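Local structure of phosphotriesterase family protein (Listeria monocytogenes serotype 4b str. H7858, 3PNZ) at residues I4-L16 with V78-G91. The protein is a lactonase of the amidohydrolase fold that probably hydrolyses phosphorylated sugar lactones at a two-zinc site. Numbering follows the deposited sequence.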
ATOM      1  N   ILE A   4     -11.495  -4.521 -10.159  1.00 19.77           N
ATOM      2  CA  ILE A   4     -10.595  -3.690  -9.357  1.00 19.55           C
ATOM      3  C   ILE A   4     -11.067  -2.238  -9.448  1.00 20.66           C
ATOM      4  O   ILE A   4     -11.371  -1.738 -10.543  1.00 22.49           O
ATOM      5  CB  ILE A   4      -9.127  -3.807  -9.838  1.00 19.69           C
ATOM      6  CG1 ILE A   4      -8.591  -5.208  -9.548  1.00 23.78           C
ATOM      7  CG2 ILE A   4      -8.252  -2.756  -9.159  1.00 20.96           C
ATOM      8  CD1 ILE A   4      -8.023  -5.906 -10.742  1.00 29.32           C
ATOM      9  N   ARG A   5     -11.146  -1.567  -8.301  1.00 18.20           N
ATOM     10  CA  ARG A   5     -11.669  -0.210  -8.246  1.00 20.73           C
ATOM     11  C   ARG A   5     -10.549   0.818  -8.354  1.00 23.38           C
ATOM     12  O   ARG A   5      -9.720   0.957  -7.445  1.00 21.24           O
ATOM     13  CB  ARG A   5     -12.490   0.005  -6.970  1.00 21.15           C
ATOM     14  CG  ARG A   5     -12.975   1.425  -6.763  1.00 19.93           C
ATOM     15  CD  ARG A   5     -14.246   1.474  -5.917  1.00 19.87           C
ATOM     16  NE  ARG A   5     -15.346   0.792  -6.603  1.00 20.72           N
ATOM     17  CZ  ARG A   5     -16.538   0.551  -6.070  1.00 26.30           C
ATOM     18  NH1 ARG A   5     -16.817   0.935  -4.833  1.00 23.08           N
ATOM     19  NH2 ARG A   5     -17.455  -0.090  -6.783  1.00 24.98           N
ATOM     20  N   THR A   6     -10.517   1.517  -9.485  1.00 21.42           N
ATOM     21  CA  THR A   6      -9.522   2.564  -9.718  1.00 21.59           C
ATOM     22  C   THR A   6     -10.188   3.936  -9.639  1.00 21.87           C
ATOM     23  O   THR A   6     -11.409   4.042  -9.611  1.00 22.04           O
ATOM     24  CB  THR A   6      -8.827   2.428 -11.092  1.00 20.82           C
ATOM     25  OG1 THR A   6      -9.720   2.844 -12.131  1.00 21.38           O
ATOM     26  CG2 THR A   6      -8.347   0.989 -11.350  1.00 21.61           C
ATOM     27  N   PHE A   7      -9.377   4.988  -9.601  1.00 19.84           N
ATOM     28  CA  PHE A   7      -9.890   6.349  -9.541  1.00 22.74           C
ATOM     29  C   PHE A   7     -10.867   6.637 -10.678  1.00 23.77           C
ATOM     30  O   PHE A   7     -11.822   7.389 -10.495  1.00 25.88           O
ATOM     31  CB  PHE A   7      -8.745   7.360  -9.602  1.00 25.61           C
ATOM     32  CG  PHE A   7      -8.147   7.691  -8.259  1.00 23.89           C
ATOM     33  CD1 PHE A   7      -8.345   6.859  -7.169  1.00 25.04           C
ATOM     34  CD2 PHE A   7      -7.397   8.845  -8.091  1.00 25.74           C
ATOM     35  CE1 PHE A   7      -7.796   7.173  -5.931  1.00 28.03           C
ATOM     36  CE2 PHE A   7      -6.838   9.161  -6.863  1.00 25.78           C
ATOM     37  CZ  PHE A   7      -7.037   8.325  -5.784  1.00 27.82           C
ATOM     38  N   TYR A   8     -10.622   6.052 -11.845  1.00 21.34           N
ATOM     39  CA  TYR A   8     -11.458   6.341 -13.014  1.00 23.25           C
ATOM     40  C   TYR A   8     -12.348   5.180 -13.456  1.00 26.81           C
ATOM     41  O   TYR A   8     -12.735   5.093 -14.625  1.00 31.66           O
ATOM     42  CB  TYR A   8     -10.611   6.862 -14.178  1.00 25.15           C
ATOM     43  CG  TYR A   8     -10.243   8.313 -13.996  1.00 27.98           C
ATOM     44  CD1 TYR A   8     -11.164   9.318 -14.272  1.00 28.02           C
ATOM     45  CD2 TYR A   8      -8.986   8.683 -13.528  1.00 27.22           C
ATOM     46  CE1 TYR A   8     -10.846  10.648 -14.092  1.00 32.16           C
ATOM     47  CE2 TYR A   8      -8.656  10.018 -13.349  1.00 26.62           C
ATOM     48  CZ  TYR A   8      -9.591  10.994 -13.636  1.00 33.07           C
ATOM     49  OH  TYR A   8      -9.282  12.324 -13.463  1.00 34.92           O
ATOM     50  N   GLY A   9     -12.694   4.306 -12.518  1.00 25.08           N
ATOM     51  CA  GLY A   9     -13.682   3.272 -12.789  1.00 23.53           C
ATOM     52  C   GLY A   9     -13.293   1.888 -12.303  1.00 26.71           C
ATOM     53  O   GLY A   9     -12.131   1.631 -11.954  1.00 22.88           O
ATOM     54  N   ASP A  10     -14.276   0.991 -12.276  1.00 22.18           N
ATOM     55  CA  ASP A  10     -14.026  -0.401 -11.931  1.00 21.02           C
ATOM     56  C   ASP A  10     -13.626  -1.155 -13.193  1.00 25.27           C
ATOM     57  O   ASP A  10     -14.317  -1.087 -14.213  1.00 23.52           O
ATOM     58  CB  ASP A  10     -15.265  -1.024 -11.283  1.00 21.64           C
ATOM     59  CG  ASP A  10     -15.685  -0.301 -10.009  1.00 25.84           C
ATOM     60  OD1 ASP A  10     -14.838   0.383  -9.386  1.00 23.77           O
ATOM     61  OD2 ASP A  10     -16.868  -0.412  -9.623  1.00 24.85           O
ATOM     62  N   ILE A  11     -12.499  -1.856 -13.131  1.00 20.49           N
ATOM     63  CA  ILE A  11     -11.928  -2.501 -14.301  1.00 19.24           C
ATOM     64  C   ILE A  11     -11.840  -4.009 -14.109  1.00 22.77           C
ATOM     65  O   ILE A  11     -11.899  -4.500 -12.980  1.00 24.14           O
ATOM     66  CB  ILE A  11     -10.522  -1.933 -14.636  1.00 20.96           C
ATOM     67  CG1 ILE A  11      -9.507  -2.279 -13.536  1.00 20.03           C
ATOM     68  CG2 ILE A  11     -10.597  -0.434 -14.842  1.00 23.66           C
ATOM     69  CD1 ILE A  11      -8.075  -1.862 -13.890  1.00 20.78           C
ATOM     70  N   ALA A  12     -11.694  -4.741 -15.211  1.00 19.60           N
ATOM     71  CA  ALA A  12     -11.528  -6.186 -15.140  1.00 21.25           C
ATOM     72  C   ALA A  12     -10.124  -6.496 -14.650  1.00 22.16           C
ATOM     73  O   ALA A  12      -9.190  -5.735 -14.920  1.00 21.05           O
ATOM     74  CB  ALA A  12     -11.752  -6.818 -16.512  1.00 23.26           C
ATOM     75  N   PRO A  13      -9.962  -7.610 -13.924  1.00 21.55           N
ATOM     76  CA  PRO A  13      -8.612  -7.950 -13.451  1.00 22.45           C
ATOM     77  C   PRO A  13      -7.602  -7.998 -14.589  1.00 25.56           C
ATOM     78  O   PRO A  13      -6.447  -7.604 -14.420  1.00 23.88           O
ATOM     79  CB  PRO A  13      -8.800  -9.334 -12.835  1.00 24.96           C
ATOM     80  CG  PRO A  13     -10.215  -9.327 -12.355  1.00 25.48           C
ATOM     81  CD  PRO A  13     -10.990  -8.505 -13.368  1.00 22.50           C
ATOM     82  N   GLU A  14      -8.042  -8.458 -15.753  1.00 25.26           N
ATOM     83  CA  GLU A  14      -7.167  -8.574 -16.904  1.00 26.79           C
ATOM     84  C   GLU A  14      -6.666  -7.208 -17.394  1.00 24.73           C
ATOM     85  O   GLU A  14      -5.673  -7.132 -18.114  1.00 26.72           O
ATOM     86  CB  GLU A  14      -7.892  -9.332 -18.021  1.00 30.05           C
ATOM     87  CG  GLU A  14      -8.341 -10.753 -17.615  1.00 42.51           C
ATOM     88  CD  GLU A  14      -9.435 -10.795 -16.524  1.00 41.56           C
ATOM     89  OE1 GLU A  14     -10.207  -9.818 -16.371  1.00 34.22           O
ATOM     90  OE2 GLU A  14      -9.530 -11.830 -15.819  1.00 46.30           O
ATOM     91  N   GLN A  15      -7.339  -6.136 -16.982  1.00 22.50           N
ATOM     92  CA  GLN A  15      -6.963  -4.781 -17.380  1.00 22.00           C
ATOM     93  C   GLN A  15      -5.955  -4.120 -16.425  1.00 21.33           C
ATOM     94  O   GLN A  15      -5.463  -3.024 -16.702  1.00 21.07           O
ATOM     95  CB  GLN A  15      -8.201  -3.878 -17.474  1.00 23.64           C
ATOM     96  CG  GLN A  15      -9.252  -4.317 -18.507  1.00 31.70           C
ATOM     97  CD  GLN A  15     -10.482  -3.401 -18.524  1.00 33.43           C
ATOM     98  OE1 GLN A  15     -11.465  -3.622 -17.800  1.00 29.61           O
ATOM     99  NE2 GLN A  15     -10.424  -2.360 -19.350  1.00 40.93           N
ATOM    100  N   LEU A  16      -5.681  -4.764 -15.291  1.00 22.26           N
ATOM    101  CA  LEU A  16      -4.764  -4.184 -14.302  1.00 20.18           C
ATOM    102  C   LEU A  16      -3.335  -4.048 -14.852  1.00 18.96           C
ATOM    103  O   LEU A  16      -2.688  -3.009 -14.685  1.00 19.53           O
ATOM    104  CB  LEU A  16      -4.776  -5.006 -13.006  1.00 20.81           C
ATOM    105  CG  LEU A  16      -4.228  -4.304 -11.759  1.00 20.52           C
ATOM    106  CD1 LEU A  16      -5.141  -3.159 -11.392  1.00 21.53           C
ATOM    107  CD2 LEU A  16      -4.117  -5.305 -10.595  1.00 19.21           C
ATOM    108  N   VAL A  78      -3.450  13.510  -7.558  1.00 23.14           N
ATOM    109  CA  VAL A  78      -3.212  12.146  -8.017  1.00 23.27           C
ATOM    110  C   VAL A  78      -4.159  11.776  -9.163  1.00 23.19           C
ATOM    111  O   VAL A  78      -3.751  11.158 -10.143  1.00 23.14           O
ATOM    112  CB  VAL A  78      -3.319  11.139  -6.850  1.00 23.33           C
ATOM    113  CG1 VAL A  78      -3.198   9.707  -7.353  1.00 23.45           C
ATOM    114  CG2 VAL A  78      -2.234  11.437  -5.807  1.00 22.03           C
ATOM    115  N   ALA A  79      -5.421  12.170  -9.044  1.00 25.15           N
ATOM    116  CA  ALA A  79      -6.386  11.936 -10.116  1.00 24.20           C
ATOM    117  C   ALA A  79      -5.943  12.627 -11.403  1.00 26.05           C
ATOM    118  O   ALA A  79      -6.030  12.050 -12.486  1.00 25.49           O
ATOM    119  CB  ALA A  79      -7.782  12.407  -9.701  1.00 25.00           C
ATOM    120  N   GLN A  80      -5.444  13.855 -11.282  1.00 24.83           N
ATOM    121  CA  GLN A  80      -4.980  14.590 -12.455  1.00 26.65           C
ATOM    122  C   GLN A  80      -3.780  13.900 -13.108  1.00 25.10           C
ATOM    123  O   GLN A  80      -3.685  13.827 -14.330  1.00 26.13           O
ATOM    124  CB  GLN A  80      -4.646  16.042 -12.096  1.00 24.88           C
ATOM    125  CG  GLN A  80      -4.308  16.897 -13.305  1.00 26.95           C
ATOM    126  CD  GLN A  80      -5.489  17.050 -14.250  1.00 33.61           C
ATOM    127  OE1 GLN A  80      -6.645  17.038 -13.822  1.00 33.18           O
ATOM    128  NE2 GLN A  80      -5.204  17.186 -15.541  1.00 31.67           N
ATOM    129  N   ILE A  81      -2.873  13.373 -12.288  1.00 24.38           N
ATOM    130  CA  ILE A  81      -1.729  12.631 -12.808  1.00 21.19           C
ATOM    131  C   ILE A  81      -2.177  11.384 -13.565  1.00 21.35           C
ATOM    132  O   ILE A  81      -1.675  11.089 -14.651  1.00 24.97           O
ATOM    133  CB  ILE A  81      -0.762  12.234 -11.667  1.00 21.58           C
ATOM    134  CG1 ILE A  81      -0.150  13.495 -11.039  1.00 22.35           C
ATOM    135  CG2 ILE A  81       0.333  11.318 -12.189  1.00 26.08           C
ATOM    136  CD1 ILE A  81       0.742  13.233  -9.820  1.00 21.76           C
ATOM    137  N   SER A  82      -3.122  10.652 -12.979  1.00 22.72           N
ATOM    138  CA  SER A  82      -3.697   9.480 -13.629  1.00 22.46           C
ATOM    139  C   SER A  82      -4.248   9.858 -15.004  1.00 23.73           C
ATOM    140  O   SER A  82      -3.932   9.222 -16.011  1.00 24.23           O
ATOM    141  CB  SER A  82      -4.818   8.895 -12.774  1.00 21.13           C
ATOM    142  OG  SER A  82      -5.363   7.735 -13.379  1.00 25.05           O
ATOM    143  N   LYS A  83      -5.065  10.902 -15.033  1.00 25.89           N
ATOM    144  CA  LYS A  83      -5.641  11.373 -16.291  1.00 25.90           C
ATOM    145  C   LYS A  83      -4.576  11.692 -17.342  1.00 27.71           C
ATOM    146  O   LYS A  83      -4.681  11.258 -18.490  1.00 29.61           O
ATOM    147  CB  LYS A  83      -6.520  12.598 -16.048  1.00 27.72           C
ATOM    148  CG  LYS A  83      -7.043  13.229 -17.331  1.00 35.14           C
ATOM    149  CD  LYS A  83      -8.441  13.791 -17.146  1.00 40.61           C
ATOM    150  CE  LYS A  83      -8.464  14.930 -16.145  1.00 40.24           C
ATOM    151  NZ  LYS A  83      -9.790  15.623 -16.170  1.00 48.45           N
ATOM    152  N   GLU A  84      -3.550  12.441 -16.949  1.00 24.82           N
ATOM    153  CA  GLU A  84      -2.525  12.888 -17.894  1.00 27.17           C
ATOM    154  C   GLU A  84      -1.562  11.791 -18.356  1.00 28.87           C
ATOM    155  O   GLU A  84      -1.115  11.800 -19.500  1.00 28.43           O
ATOM    156  CB  GLU A  84      -1.746  14.090 -17.340  1.00 27.32           C
ATOM    157  CG  GLU A  84      -2.586  15.341 -17.120  1.00 29.04           C
ATOM    158  CD  GLU A  84      -1.745  16.559 -16.784  1.00 25.09           C
ATOM    159  OE1 GLU A  84      -0.639  16.689 -17.351  1.00 31.40           O
ATOM    160  OE2 GLU A  84      -2.186  17.383 -15.955  1.00 29.23           O
ATOM    161  N   THR A  85      -1.245  10.839 -17.482  1.00 25.49           N
ATOM    162  CA  THR A  85      -0.278   9.804 -17.830  1.00 22.24           C
ATOM    163  C   THR A  85      -0.914   8.528 -18.359  1.00 23.44           C
ATOM    164  O   THR A  85      -0.255   7.731 -19.026  1.00 26.51           O
ATOM    165  CB  THR A  85       0.563   9.394 -16.608  1.00 23.36           C
ATOM    166  OG1 THR A  85      -0.299   8.817 -15.620  1.00 22.61           O
ATOM    167  CG2 THR A  85       1.286  10.596 -16.022  1.00 24.17           C
ATOM    168  N   GLY A  86      -2.183   8.315 -18.031  1.00 23.11           N
ATOM    169  CA  GLY A  86      -2.863   7.089 -18.401  1.00 26.40           C
ATOM    170  C   GLY A  86      -2.664   5.954 -17.404  1.00 26.68           C
ATOM    171  O   GLY A  86      -3.204   4.859 -17.587  1.00 25.47           O
ATOM    172  N   ILE A  87      -1.886   6.201 -16.351  1.00 21.35           N
ATOM    173  CA  ILE A  87      -1.648   5.175 -15.333  1.00 21.76           C
ATOM    174  C   ILE A  87      -2.872   5.030 -14.444  1.00 19.08           C
ATOM    175  O   ILE A  87      -3.405   6.013 -13.936  1.00 22.88           O
ATOM    176  CB  ILE A  87      -0.410   5.511 -14.462  1.00 21.10           C
ATOM    177  CG1 ILE A  87       0.850   5.545 -15.327  1.00 21.49           C
ATOM    178  CG2 ILE A  87      -0.260   4.512 -13.304  1.00 21.48           C
ATOM    179  CD1 ILE A  87       1.139   4.241 -16.031  1.00 22.88           C
ATOM    180  N   GLN A  88      -3.319   3.793 -14.266  1.00 20.57           N
ATOM    181  CA  GLN A  88      -4.453   3.506 -13.394  1.00 21.90           C
ATOM    182  C   GLN A  88      -4.021   3.599 -11.939  1.00 19.42           C
ATOM    183  O   GLN A  88      -2.946   3.115 -11.577  1.00 21.76           O
ATOM    184  CB  GLN A  88      -5.009   2.120 -13.715  1.00 22.16           C
ATOM    185  CG  GLN A  88      -5.527   2.044 -15.153  1.00 23.98           C
ATOM    186  CD  GLN A  88      -5.830   0.639 -15.640  1.00 26.10           C
ATOM    187  OE1 GLN A  88      -6.743   0.442 -16.448  1.00 25.12           O
ATOM    188  NE2 GLN A  88      -5.063  -0.337 -15.178  1.00 22.52           N
ATOM    189  N   ILE A  89      -4.840   4.240 -11.112  1.00 19.55           N
ATOM    190  CA  ILE A  89      -4.519   4.364  -9.687  1.00 20.48           C
ATOM    191  C   ILE A  89      -5.569   3.656  -8.838  1.00 22.87           C
ATOM    192  O   ILE A  89      -6.775   3.897  -8.986  1.00 20.64           O
ATOM    193  CB  ILE A  89      -4.445   5.847  -9.237  1.00 20.43           C
ATOM    194  CG1 ILE A  89      -3.435   6.636 -10.073  1.00 19.95           C
ATOM    195  CG2 ILE A  89      -4.104   5.956  -7.745  1.00 22.80           C
ATOM    196  CD1 ILE A  89      -1.991   6.175  -9.883  1.00 21.29           C
ATOM    197  N   VAL A  90      -5.117   2.779  -7.949  1.00 19.36           N
ATOM    198  CA  VAL A  90      -5.994   2.233  -6.922  1.00 19.44           C
ATOM    199  C   VAL A  90      -5.720   3.010  -5.641  1.00 20.38           C
ATOM    200  O   VAL A  90      -4.611   2.954  -5.107  1.00 21.20           O
ATOM    201  CB  VAL A  90      -5.717   0.738  -6.676  1.00 18.60           C
ATOM    202  CG1 VAL A  90      -6.554   0.223  -5.518  1.00 19.64           C
ATOM    203  CG2 VAL A  90      -5.988  -0.073  -7.948  1.00 20.01           C
ATOM    204  N   GLY A  91      -6.715   3.743  -5.154  1.00 19.60           N
ATOM    205  CA  GLY A  91      -6.563   4.532  -3.941  1.00 21.72           C
ATOM    206  C   GLY A  91      -6.824   3.713  -2.693  1.00 20.29           C
ATOM    207  O   GLY A  91      -7.359   2.607  -2.768  1.00 18.25           O
TER
HETATM  208  O   HOH W   1      -9.129   3.482  -6.405  1.00 20.44           O
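Phe7 (chi1 -87°) carries its ring over Ile89 with its edge to helix 78-85, and Tyr8, with CG anti to the carbonyl carbon, sends its ring out across to the same helix. Ile89 CG2 stands 4.1 Å from the Phe7 ring centroid and 4° off the normal, a CH-pi contact centred on one face; Ala79 meets the ring edge, while Val78 CG1 reaches Phe7 CE2 at 3.7 Å. Gly91 CA lies 3.5 Å from Phe7 CE1, so the ring packs directly against the strand backbone. Phe7 N donates to Ile89 O at 2.9 Å, joining the turn to the strand. Further out, Tyr8 turns its edge to Ala79 O, to which its OH gives only a weak bond of 3.4 Å. At the other end, the extended Gln88 side chain directs NE2 to Gln15 O in a fairly straight bond of 3.1 Å; NE2 is also hydrogen-bonded to Thr62 OG1 of strand 62-65, the strongest polar partner of Gln88, and Ile11 CD1 packs against the amide. One water bridges Arg5 O and Gly91 N. The 4-6/9-11 hairpin, closed by a type I turn over Thr6 to Gly9, lies across the edge of strand 88-91 at Ile89 and probably helps cover that end of the TIM-type barrel: strand 4-6 crosses strand 88-91 at 101°, Tyr148 packs edge-to-face on Tyr8, and strand 88-92 runs parallel between strands 62-65 and 150-152.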